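Local structure of TetR-family transcriptional regulator (Streptomyces coelicolor, 2G7L) at residues A30-E35 against D72-E77; R94-S99 against L125-R130; S138-A143 against G220-P225; A68-A73 against P108-S113. The protein probably acts as a dimeric transcriptional regulator of the TetR type, binding operator DNA through a helix-turn-helix domain under the control of a small ligand. All coordinates share one frame; numbering follows the deposited sequence.

Contact 1: A30-E35 against D72-E77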
loop_
_atom_site.group_PDB
_atom_site.type_symbol
_atom_site.label_atom_id
_atom_site.label_comp_id
_atom_site.label_asym_id
_atom_site.label_seq_id
_atom_site.Cartn_x
_atom_site.Cartn_y
_atom_site.Cartn_z
ATOM N N ALA A 30 2.632 17.345 -18.928
ATOM C CA ALA A 30 3.613 18.377 -19.252
ATOM C C ALA A 30 3.936 19.209 -18.029
ATOM O O ALA A 30 5.086 19.462 -17.776
ATOM C CB ALA A 30 3.079 19.305 -20.445
ATOM N N LEU A 31 2.922 19.623 -17.274
ATOM C CA LEU A 31 3.151 20.331 -15.991
ATOM C C LEU A 31 4.063 19.566 -14.985
ATOM O O LEU A 31 4.954 20.179 -14.364
ATOM C CB LEU A 31 1.825 20.662 -15.340
ATOM C CG LEU A 31 1.837 21.698 -14.244
ATOM C CD1 LEU A 31 2.580 22.964 -14.696
ATOM C CD2 LEU A 31 0.381 21.972 -13.948
HETATM N N MSE A 32 3.889 18.236 -14.878
HETATM C CA MSE A 32 4.720 17.417 -13.997
HETATM C C MSE A 32 6.204 17.389 -14.405
HETATM O O MSE A 32 7.074 17.571 -13.577
HETATM C CB MSE A 32 4.189 15.989 -13.924
HETATM C CG MSE A 32 5.265 14.972 -13.439
HETATM SE SE MSE A 32 4.572 13.209 -13.536
HETATM C CE MSE A 32 5.696 12.779 -15.115
ATOM N N ARG A 33 6.468 17.088 -15.665
ATOM C CA ARG A 33 7.809 17.099 -16.239
ATOM C C ARG A 33 8.559 18.450 -16.115
ATOM O O ARG A 33 9.780 18.477 -15.991
ATOM C CB ARG A 33 7.686 16.771 -17.726
ATOM C CG ARG A 33 6.854 15.578 -18.002
ATOM C CD ARG A 33 7.741 14.491 -18.415
ATOM N NE ARG A 33 7.036 13.369 -19.015
ATOM C CZ ARG A 33 7.146 12.108 -18.595
ATOM N NH1 ARG A 33 7.927 11.803 -17.518
ATOM N NH2 ARG A 33 6.476 11.147 -19.254
ATOM N N ALA A 34 7.810 19.546 -16.179
ATOM C CA ALA A 34 8.358 20.868 -16.179
ATOM C C ALA A 34 8.534 21.382 -14.762
ATOM O O ALA A 34 9.457 22.152 -14.458
ATOM C CB ALA A 34 7.416 21.817 -16.987
ATOM N N GLU A 35 7.662 20.959 -13.878
ATOM C CA GLU A 35 7.569 21.627 -12.577
ATOM C C GLU A 35 7.532 20.700 -11.345
ATOM O O GLU A 35 7.571 21.192 -10.207
ATOM C CB GLU A 35 6.379 22.606 -12.582
ATOM C CG GLU A 35 6.526 23.794 -13.574
ATOM C CD GLU A 35 5.640 24.952 -13.192
ATOM O OE1 GLU A 35 5.918 25.566 -12.145
ATOM O OE2 GLU A 35 4.650 25.241 -13.908
ATOM N N ASP A 72 -1.661 6.628 -15.511
ATOM C CA ASP A 72 -2.041 5.879 -16.714
ATOM C C ASP A 72 -1.213 6.233 -17.954
ATOM O O ASP A 72 -0.623 5.364 -18.604
ATOM C CB ASP A 72 -3.525 5.958 -16.997
ATOM C CG ASP A 72 -3.970 4.903 -18.012
ATOM O OD1 ASP A 72 -3.597 5.055 -19.183
ATOM O OD2 ASP A 72 -4.713 3.946 -17.682
ATOM N N ALA A 73 -1.092 7.521 -18.230
ATOM C CA ALA A 73 -0.255 8.005 -19.309
ATOM C C ALA A 73 1.134 7.362 -19.253
ATOM O O ALA A 73 1.619 6.835 -20.260
ATOM C CB ALA A 73 -0.131 9.566 -19.215
ATOM N N LEU A 74 1.761 7.392 -18.077
ATOM C CA LEU A 74 3.171 6.941 -17.896
ATOM C C LEU A 74 3.351 5.422 -18.076
ATOM O O LEU A 74 4.458 4.923 -18.325
ATOM C CB LEU A 74 3.696 7.387 -16.512
ATOM C CG LEU A 74 3.863 8.906 -16.319
ATOM C CD1 LEU A 74 3.698 9.301 -14.889
ATOM C CD2 LEU A 74 5.248 9.379 -16.798
ATOM N N LEU A 75 2.231 4.711 -18.011
ATOM C CA LEU A 75 2.184 3.244 -18.155
ATOM C C LEU A 75 2.146 2.774 -19.608
ATOM O O LEU A 75 2.115 1.570 -19.868
ATOM C CB LEU A 75 0.954 2.671 -17.412
ATOM C CG LEU A 75 1.132 2.148 -15.978
ATOM C CD1 LEU A 75 2.377 2.678 -15.321
ATOM C CD2 LEU A 75 -0.098 2.398 -15.125
ATOM N N GLY A 76 2.100 3.719 -20.560
ATOM C CA GLY A 76 2.234 3.380 -21.969
ATOM C C GLY A 76 3.669 2.969 -22.278
ATOM O O GLY A 76 3.938 2.330 -23.312
ATOM N N GLU A 77 4.595 3.326 -21.395
ATOM C CA GLU A 77 6.000 2.974 -21.602
ATOM C C GLU A 77 6.255 1.468 -21.339
ATOM O O GLU A 77 6.957 0.812 -22.131
ATOM C CB GLU A 77 6.950 3.893 -20.806
ATOM C CG GLU A 77 7.115 3.537 -19.304
ATOM C CD GLU A 77 7.805 4.645 -18.472
ATOM O OE1 GLU A 77 7.087 5.598 -17.997
ATOM O OE2 GLU A 77 9.055 4.523 -18.256
#

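Contact 2: R94-S99 against L125-R130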
loop_
_atom_site.group_PDB
_atom_site.type_symbol
_atom_site.label_atom_id
_atom_site.label_comp_id
_atom_site.label_asym_id
_atom_site.label_seq_id
_atom_site.Cartn_x
_atom_site.Cartn_y
_atom_site.Cartn_z
ATOM N N ARG A 94 6.680 -11.898 -14.117
ATOM C CA ARG A 94 7.597 -11.170 -13.286
ATOM C C ARG A 94 8.154 -9.929 -14.022
ATOM O O ARG A 94 8.325 -8.839 -13.407
ATOM C CB ARG A 94 8.742 -12.077 -12.822
ATOM C CG ARG A 94 9.602 -11.410 -11.727
ATOM C CD ARG A 94 10.961 -12.101 -11.462
ATOM N NE ARG A 94 10.839 -13.455 -10.862
ATOM C CZ ARG A 94 10.846 -13.746 -9.557
ATOM N NH1 ARG A 94 10.902 -12.785 -8.635
ATOM N NH2 ARG A 94 10.769 -15.015 -9.164
ATOM N N ALA A 95 8.503 -10.096 -15.313
ATOM C CA ALA A 95 8.984 -8.925 -16.107
ATOM C C ALA A 95 7.950 -7.788 -16.225
ATOM O O ALA A 95 8.278 -6.620 -15.979
ATOM C CB ALA A 95 9.536 -9.349 -17.502
ATOM N N VAL A 96 6.697 -8.074 -16.535
ATOM C CA VAL A 96 5.786 -6.940 -16.565
ATOM C C VAL A 96 5.607 -6.249 -15.206
ATOM O O VAL A 96 5.593 -5.030 -15.118
ATOM C CB VAL A 96 4.487 -7.122 -17.452
ATOM C CG1 VAL A 96 4.529 -8.409 -18.265
ATOM C CG2 VAL A 96 3.179 -6.883 -16.723
ATOM N N LEU A 97 5.571 -7.046 -14.140
ATOM C CA LEU A 97 5.320 -6.496 -12.811
ATOM C C LEU A 97 6.493 -5.675 -12.375
ATOM O O LEU A 97 6.323 -4.686 -11.726
ATOM C CB LEU A 97 4.931 -7.613 -11.791
ATOM C CG LEU A 97 3.468 -8.014 -12.008
ATOM C CD1 LEU A 97 3.180 -9.357 -11.369
ATOM C CD2 LEU A 97 2.524 -6.913 -11.452
ATOM N N THR A 98 7.678 -6.058 -12.793
ATOM C CA THR A 98 8.881 -5.262 -12.558
ATOM C C THR A 98 8.869 -3.911 -13.271
ATOM O O THR A 98 9.180 -2.874 -12.657
ATOM C CB THR A 98 10.151 -6.098 -12.913
ATOM O OG1 THR A 98 10.143 -7.246 -12.083
ATOM C CG2 THR A 98 11.448 -5.357 -12.675
ATOM N N SER A 99 8.514 -3.890 -14.549
ATOM C CA SER A 99 8.492 -2.620 -15.242
ATOM C C SER A 99 7.372 -1.753 -14.753
ATOM O O SER A 99 7.600 -0.570 -14.610
ATOM C CB SER A 99 8.575 -2.747 -16.782
ATOM O OG SER A 99 7.644 -3.650 -17.325
ATOM N N LEU A 125 -5.827 -0.681 -18.260
ATOM C CA LEU A 125 -6.612 -1.802 -18.780
ATOM C C LEU A 125 -5.768 -2.791 -19.629
ATOM O O LEU A 125 -6.024 -3.990 -19.597
ATOM C CB LEU A 125 -7.823 -1.274 -19.585
ATOM C CG LEU A 125 -9.138 -1.230 -18.796
ATOM C CD1 LEU A 125 -8.959 -0.451 -17.486
ATOM C CD2 LEU A 125 -10.193 -0.587 -19.684
ATOM N N ARG A 126 -4.775 -2.286 -20.362
ATOM C CA ARG A 126 -3.849 -3.145 -21.087
ATOM C C ARG A 126 -2.852 -3.902 -20.203
ATOM O O ARG A 126 -2.536 -5.077 -20.467
ATOM C CB ARG A 126 -3.070 -2.374 -22.175
ATOM C CG ARG A 126 -3.913 -2.178 -23.499
ATOM C CD ARG A 126 -3.072 -1.467 -24.585
ATOM N NE ARG A 126 -1.976 -0.681 -24.004
ATOM C CZ ARG A 126 -0.669 -0.925 -24.165
ATOM N NH1 ARG A 126 -0.267 -1.959 -24.920
ATOM N NH2 ARG A 126 0.239 -0.129 -23.558
ATOM N N LEU A 127 -2.287 -3.192 -19.219
ATOM C CA LEU A 127 -1.542 -3.847 -18.140
ATOM C C LEU A 127 -2.361 -4.913 -17.486
ATOM O O LEU A 127 -1.893 -6.019 -17.388
ATOM C CB LEU A 127 -1.080 -2.854 -17.080
ATOM C CG LEU A 127 -0.287 -3.455 -15.899
ATOM C CD1 LEU A 127 1.167 -3.719 -16.306
ATOM C CD2 LEU A 127 -0.324 -2.371 -14.801
ATOM N N VAL A 128 -3.567 -4.621 -17.034
ATOM C CA VAL A 128 -4.339 -5.662 -16.379
ATOM C C VAL A 128 -4.662 -6.861 -17.270
ATOM O O VAL A 128 -4.526 -7.997 -16.816
ATOM C CB VAL A 128 -5.514 -5.214 -15.339
ATOM C CG1 VAL A 128 -5.526 -3.724 -14.931
ATOM C CG2 VAL A 128 -6.891 -5.962 -15.457
ATOM N N GLU A 129 -5.031 -6.597 -18.541
ATOM C CA GLU A 129 -5.369 -7.666 -19.504
ATOM C C GLU A 129 -4.176 -8.634 -19.610
ATOM O O GLU A 129 -4.328 -9.814 -19.553
ATOM C CB GLU A 129 -5.699 -7.013 -20.892
ATOM C CG GLU A 129 -5.739 -7.996 -22.035
ATOM C CD GLU A 129 -6.987 -8.801 -21.988
ATOM O OE1 GLU A 129 -7.876 -8.381 -21.208
ATOM O OE2 GLU A 129 -7.078 -9.864 -22.705
ATOM N N ARG A 130 -2.989 -8.093 -19.759
ATOM C CA ARG A 130 -1.794 -8.838 -19.916
ATOM C C ARG A 130 -1.375 -9.623 -18.645
ATOM O O ARG A 130 -0.822 -10.714 -18.727
ATOM C CB ARG A 130 -0.690 -7.835 -20.234
ATOM C CG ARG A 130 0.718 -8.464 -20.434
ATOM C CD ARG A 130 0.705 -9.495 -21.637
ATOM N NE ARG A 130 2.068 -9.953 -21.921
ATOM C CZ ARG A 130 2.363 -11.097 -22.549
ATOM N NH1 ARG A 130 1.385 -11.937 -22.947
ATOM N NH2 ARG A 130 3.641 -11.401 -22.721
#

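Contact 3: S138-A143 against G220-P225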
loop_
_atom_site.group_PDB
_atom_site.type_symbol
_atom_site.label_atom_id
_atom_site.label_comp_id
_atom_site.label_asym_id
_atom_site.label_seq_id
_atom_site.Cartn_x
_atom_site.Cartn_y
_atom_site.Cartn_z
ATOM N N SER A 138 -0.906 -20.368 -15.592
ATOM C CA SER A 138 -0.569 -21.198 -14.445
ATOM C C SER A 138 -1.540 -22.388 -14.366
ATOM O O SER A 138 -1.235 -23.358 -13.697
ATOM C CB SER A 138 -0.709 -20.364 -13.149
ATOM O OG SER A 138 -2.107 -20.179 -12.825
ATOM N N GLY A 139 -2.712 -22.300 -14.995
ATOM C CA GLY A 139 -3.749 -23.302 -14.849
ATOM C C GLY A 139 -4.663 -23.090 -13.670
ATOM O O GLY A 139 -5.726 -23.704 -13.590
ATOM N N ALA A 140 -4.301 -22.198 -12.731
ATOM C CA ALA A 140 -5.130 -21.972 -11.516
ATOM C C ALA A 140 -6.562 -21.573 -11.873
ATOM O O ALA A 140 -6.783 -20.995 -12.893
ATOM C CB ALA A 140 -4.484 -20.897 -10.650
ATOM N N PRO A 141 -7.542 -21.902 -11.040
ATOM C CA PRO A 141 -8.884 -21.475 -11.307
ATOM C C PRO A 141 -9.058 -19.969 -11.496
ATOM O O PRO A 141 -8.223 -19.173 -11.045
ATOM C CB PRO A 141 -9.672 -21.984 -10.117
ATOM C CG PRO A 141 -8.893 -23.205 -9.623
ATOM C CD PRO A 141 -7.443 -22.797 -9.859
ATOM N N GLY A 142 -10.127 -19.586 -12.195
ATOM C CA GLY A 142 -10.266 -18.205 -12.680
ATOM C C GLY A 142 -10.463 -17.214 -11.522
ATOM O O GLY A 142 -10.019 -16.062 -11.621
ATOM N N ALA A 143 -11.107 -17.654 -10.438
ATOM C CA ALA A 143 -11.324 -16.770 -9.289
ATOM C C ALA A 143 -9.986 -16.324 -8.702
ATOM O O ALA A 143 -9.795 -15.153 -8.351
ATOM C CB ALA A 143 -12.179 -17.432 -8.250
ATOM N N GLY A 220 1.259 -18.446 -3.372
ATOM C CA GLY A 220 -0.036 -18.457 -2.655
ATOM C C GLY A 220 -1.268 -18.331 -3.500
ATOM O O GLY A 220 -2.300 -18.921 -3.217
ATOM N N ILE A 221 -1.220 -17.434 -4.484
ATOM C CA ILE A 221 -2.402 -17.246 -5.353
ATOM C C ILE A 221 -2.803 -18.579 -6.037
ATOM O O ILE A 221 -3.983 -18.995 -6.006
ATOM C CB ILE A 221 -2.158 -16.158 -6.413
ATOM C CG1 ILE A 221 -2.122 -14.753 -5.759
ATOM C CG2 ILE A 221 -3.236 -16.243 -7.578
ATOM C CD1 ILE A 221 -1.368 -13.742 -6.623
ATOM N N THR A 222 -1.812 -19.267 -6.603
ATOM C CA THR A 222 -2.122 -20.501 -7.370
ATOM C C THR A 222 -2.644 -21.609 -6.467
ATOM O O THR A 222 -3.438 -22.439 -6.921
ATOM C CB THR A 222 -0.953 -21.000 -8.194
ATOM O OG1 THR A 222 0.196 -21.197 -7.351
ATOM C CG2 THR A 222 -0.588 -19.983 -9.298
ATOM N N ARG A 223 -2.296 -21.573 -5.167
ATOM C CA ARG A 223 -2.703 -22.646 -4.306
ATOM C C ARG A 223 -3.835 -22.412 -3.354
ATOM O O ARG A 223 -4.313 -23.346 -2.718
ATOM C CB ARG A 223 -1.511 -23.327 -3.678
ATOM C CG ARG A 223 -0.970 -22.737 -2.492
ATOM C CD ARG A 223 0.563 -22.786 -2.597
ATOM N NE ARG A 223 1.047 -23.642 -3.683
ATOM C CZ ARG A 223 2.332 -23.957 -3.892
ATOM N NH1 ARG A 223 3.296 -23.503 -3.093
ATOM N NH2 ARG A 223 2.662 -24.737 -4.926
ATOM N N THR A 224 -4.367 -21.200 -3.336
ATOM C CA THR A 224 -5.412 -20.864 -2.359
ATOM C C THR A 224 -6.730 -20.582 -3.034
ATOM O O THR A 224 -6.859 -19.596 -3.709
ATOM C CB THR A 224 -5.022 -19.595 -1.507
ATOM O OG1 THR A 224 -3.687 -19.707 -0.998
ATOM C CG2 THR A 224 -5.976 -19.399 -0.391
ATOM N N PRO A 225 -7.720 -21.459 -2.865
ATOM C CA PRO A 225 -9.077 -21.240 -3.378
ATOM C C PRO A 225 -9.741 -19.977 -2.804
ATOM O O PRO A 225 -9.533 -19.639 -1.610
ATOM C CB PRO A 225 -9.839 -22.470 -2.882
ATOM C CG PRO A 225 -8.796 -23.506 -2.700
ATOM C CD PRO A 225 -7.591 -22.776 -2.199
#

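Contact 4: A68-A73 against P108-S113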
loop_
_atom_site.group_PDB
_atom_site.type_symbol
_atom_site.label_atom_id
_atom_site.label_comp_id
_atom_site.label_asym_id
_atom_site.label_seq_id
_atom_site.Cartn_x
_atom_site.Cartn_y
_atom_site.Cartn_z
ATOM N N ALA A 68 -4.035 9.538 -11.007
ATOM C CA ALA A 68 -4.287 8.234 -11.664
ATOM C C ALA A 68 -4.184 8.329 -13.225
ATOM O O ALA A 68 -3.532 7.475 -13.869
ATOM C CB ALA A 68 -5.605 7.671 -11.263
ATOM N N ALA A 69 -4.853 9.320 -13.816
ATOM C CA ALA A 69 -4.728 9.672 -15.263
ATOM C C ALA A 69 -3.283 9.935 -15.672
ATOM O O ALA A 69 -2.828 9.461 -16.689
ATOM C CB ALA A 69 -5.582 10.910 -15.544
ATOM N N VAL A 70 -2.539 10.685 -14.871
ATOM C CA VAL A 70 -1.129 10.889 -15.186
ATOM C C VAL A 70 -0.359 9.585 -15.073
ATOM O O VAL A 70 0.601 9.330 -15.829
ATOM C CB VAL A 70 -0.496 11.931 -14.245
ATOM C CG1 VAL A 70 0.992 12.007 -14.446
ATOM C CG2 VAL A 70 -1.185 13.352 -14.471
ATOM N N LEU A 71 -0.704 8.771 -14.066
ATOM C CA LEU A 71 -0.023 7.458 -13.963
ATOM C C LEU A 71 -0.382 6.644 -15.148
ATOM O O LEU A 71 0.508 6.009 -15.750
ATOM C CB LEU A 71 -0.361 6.700 -12.654
ATOM C CG LEU A 71 0.315 5.335 -12.494
ATOM C CD1 LEU A 71 1.814 5.493 -12.578
ATOM C CD2 LEU A 71 -0.133 4.720 -11.147
ATOM N N ASP A 72 -1.661 6.628 -15.511
ATOM C CA ASP A 72 -2.041 5.879 -16.714
ATOM C C ASP A 72 -1.213 6.233 -17.954
ATOM O O ASP A 72 -0.623 5.364 -18.604
ATOM C CB ASP A 72 -3.525 5.958 -16.997
ATOM C CG ASP A 72 -3.970 4.903 -18.012
ATOM O OD1 ASP A 72 -3.597 5.055 -19.183
ATOM O OD2 ASP A 72 -4.713 3.946 -17.682
ATOM N N ALA A 73 -1.092 7.521 -18.230
ATOM C CA ALA A 73 -0.255 8.005 -19.309
ATOM C C ALA A 73 1.134 7.362 -19.253
ATOM O O ALA A 73 1.619 6.835 -20.260
ATOM C CB ALA A 73 -0.131 9.566 -19.215
ATOM N N PRO A 108 6.923 7.987 -6.757
ATOM C CA PRO A 108 6.296 7.369 -5.564
ATOM C C PRO A 108 5.004 7.963 -5.128
ATOM O O PRO A 108 4.126 7.226 -4.674
ATOM C CB PRO A 108 7.412 7.438 -4.498
ATOM C CG PRO A 108 8.682 7.284 -5.348
ATOM C CD PRO A 108 8.337 8.325 -6.482
ATOM N N GLN A 109 4.827 9.267 -5.339
ATOM C CA GLN A 109 3.535 9.870 -5.073
ATOM C C GLN A 109 2.437 9.339 -5.964
ATOM O O GLN A 109 1.303 9.272 -5.529
ATOM C CB GLN A 109 3.594 11.396 -5.168
ATOM C CG GLN A 109 2.268 12.089 -4.859
ATOM C CD GLN A 109 1.676 11.702 -3.512
ATOM O OE1 GLN A 109 2.369 11.795 -2.492
ATOM N NE2 GLN A 109 0.373 11.298 -3.494
ATOM N N LEU A 110 2.761 8.919 -7.204
ATOM C CA LEU A 110 1.739 8.231 -8.013
ATOM C C LEU A 110 1.336 6.864 -7.466
ATOM O O LEU A 110 0.144 6.512 -7.492
ATOM C CB LEU A 110 2.166 8.126 -9.507
ATOM C CG LEU A 110 2.358 9.501 -10.235
ATOM C CD1 LEU A 110 2.709 9.262 -11.713
ATOM C CD2 LEU A 110 1.109 10.403 -10.057
ATOM N N ALA A 111 2.314 6.080 -7.001
ATOM C CA ALA A 111 2.016 4.821 -6.207
ATOM C C ALA A 111 1.118 5.161 -5.012
ATOM O O ALA A 111 0.066 4.519 -4.843
ATOM C CB ALA A 111 3.299 4.103 -5.721
ATOM N N ARG A 112 1.470 6.220 -4.239
ATOM C CA ARG A 112 0.650 6.585 -3.067
ATOM C C ARG A 112 -0.766 6.904 -3.451
ATOM O O ARG A 112 -1.739 6.465 -2.793
ATOM C CB ARG A 112 1.246 7.747 -2.279
ATOM C CG ARG A 112 2.484 7.371 -1.508
ATOM C CD ARG A 112 3.242 8.597 -0.983
ATOM N NE ARG A 112 4.637 8.192 -0.865
ATOM C CZ ARG A 112 5.626 8.949 -0.415
ATOM N NH1 ARG A 112 5.392 10.170 0.035
ATOM N NH2 ARG A 112 6.848 8.467 -0.352
ATOM N N SER A 113 -0.929 7.652 -4.537
ATOM C CA SER A 113 -2.277 8.019 -4.961
ATOM C C SER A 113 -3.001 6.864 -5.602
ATOM O O SER A 113 -4.229 6.760 -5.495
ATOM C CB SER A 113 -2.203 9.197 -5.939
ATOM O OG SER A 113 -1.673 10.327 -5.276
#

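Contact 1: A30-E35 against D72-E77
M32 and R33 both come to rest on the same leucine, L74, and this joins the first helix of the TetR DNA-binding domain (21-35) to the C-terminal end of helix 63-74, which runs from that domain into the C-terminal one. The helices are well apart here, with M32 CA and L74 CA separated by 11.3 Å, so long side chains must bridge the gap.

The apolar part is a meeting of M32, present as selenomethionine, with L74, tip to tip. M32 sends CG anti to its backbone N (chi1 160°) and then bends at chi3, which brings its methyl up to the leucine fork: CE lies 3.8 Å from L74 CD2 and 4.0 Å from L74 CD1. A long, flexible, unbranched chain suits this buried place, where M32 also packs on V40 and H107. L74, which is buried, also packs on V103 of helix 89-106, so one leucine touches both the first helix and a helix of the C-terminal domain.

The second kind of interaction brings a charged group against a methyl, obliquely. R33 and L74 pass alongside, running opposite ways. R33 is exposed, and its long chain carries the guanidinium across the gap to the leucine methyl, where the charged end itself does the touching. The acid of E77 has the opposite charge, but R33 NH2 is 5.7 Å from E77 OE1, too far for a salt bridge, so any attraction would be weak and long-range. The guanidinium presents both terminal nitrogens to the leucine: L74 CD2 is 3.3 Å from R33 NH2 and 3.7 Å from R33 NH1.

Contact 2: R94-S99 against L125-R130
Two helical segments face each other with V96 and L127 as their nearest residues, the CA atoms 8.1 Å apart. That spacing leaves room for one layer of branched aliphatic side chains. V96 points its CB at the other helix, whereas L127 reaches it with the end of its chain: CG stands anti to the backbone N (chi1 180°), and one branch of each residue makes the contact, V96 CG2 lying 3.8 Å from L127 CD1. The valine is modelled with a nearly eclipsed chi1 of -8°, so the exact places of its methyls deserve some caution. This is core packing within the all-helical C-terminal domain of the TetR fold, and L127 continues it onto L153 of helix 142-161. One turn along, R130 adds its aliphatic part, R130 CG lying 4.4 Å from V96 CG1, while its charged end makes a weak hydrogen bond to Q92. Within helix 89-106, T98 folds its hydroxyl back on the preceding turn. R94 O accepts both T98 OG1, at 2.8 Å, and T98 N, at 2.9 Å, from opposite faces of its carbonyl plane. On helix 122-136, E129 turns to the dimer partner, its carboxylate taking hydrogen bonds from the backbone N of A193 and of I194 of the second subunit.

Contact 3: S138-A143 against G220-P225
S138 and A140 close over T222 where the turn after helix 122-136 meets the last turn of helix 206-223, at the end of the TetR C-terminal domain. The tight part is small. A140 CA approaches T222 CA to 5.3 Å, a closeness that suits a residue with nothing beyond a methyl group; A140 CB sits 4.1 Å from T222 CA and 4.2 Å from T222 CG2. The threonine methyl also touches S138, with T222 CG2 3.8 Å from S138 OG and 3.9 Å from S138 CB. With chi1 at 55°, T222 places CG2 anti to its carbonyl carbon and toward the turn, while OG1 is hydrogen-bonded to V218 O in its own helix.

The turn itself is braced by S138. Its OG accepts from A140 N at 3.0 Å, with an N-H...O angle of 162°, making an ST turn, and it is also hydrogen-bonded to L135 O. G139, between S138 and A140, has a positive phi of 86°, a conformation that favours glycine.

The loose side is solvent-facing: P141, at the N-cap position of helix 142-161, and G142 are exposed and add little to the contact. T224 forms the dimer-facing end instead, its OG1 bonded to G220 O at 2.7 Å and to N219 of the second subunit, and its backbone O to W212 of that subunit.

No hydrogen bond crosses between the two segments. The hydroxyls of S138 and T222 are bonded within their own stretches of chain, which implies that what touches here is mainly methyl packing, with I221 O bonded to Q144 NE2 just beyond.

Contact 4: A68-A73 against P108-S113
L71 and L110 meet without a flat group between them; the side-chain amide of Q109 takes no part in the contact but bonds within its own helix. Q109 NE2 donates to S113 OG at 2.9 Å, the hydroxyl lying in the amide plane (11° out of it) and the N-H...O angle a bent 144°. The same S113 OG is hydrogen-bonded to H67 ND1, a polar link between the two helices beside the leucines.

The contact proper is aliphatic. L110 sets CG anti to its carbonyl carbon (chi1 -62°) and pushes CD1 against the other helix, 4.0 Å from L71 CD1 and equally 4.0 Å from L71 CA. L71 CD1 in turn reaches back along the leucine to L110 CB, and V70 CG1 adds a flank 4.2 Å from L110 CD1. With L71 CA only 6.3 Å from L110 CA, leucine and valine provide branched bulk without any polar atom to bury.

Helix 63-74 is here packed on several sides. V70 rests on A28 and M32 of helix 21-35, while L71 touches V103 and L104 of helix 89-106. D72 is hydrogen-bonded to N123 and Y124 of helix 122-136. Through L110, helix 108-116 joins this cluster against the helix that links the DNA-binding and C-terminal domains.

Overall arrangement
Contacts 1 and 4 form one continuous patch: their centres are 9 Å apart, they share D72 and A73 of helix 63-74, and M32 SE lies 3.9 Å from V70 CG1. Contact 2 stands farther into the C-terminal domain, its centre 15 Å from that of contact 4, and the centre of contact 3 lies 18 Å from that of contact 2, on the opposite side of the chain's centre from contact 1. Contacts 2 and 3 touch the second subunit, and contact 4 does so through R112. In TetR relatives, the helix corresponding to 63-74 transmits ligand binding to the DNA-binding domain, and contacts 1 and 4 are consistent with such a role.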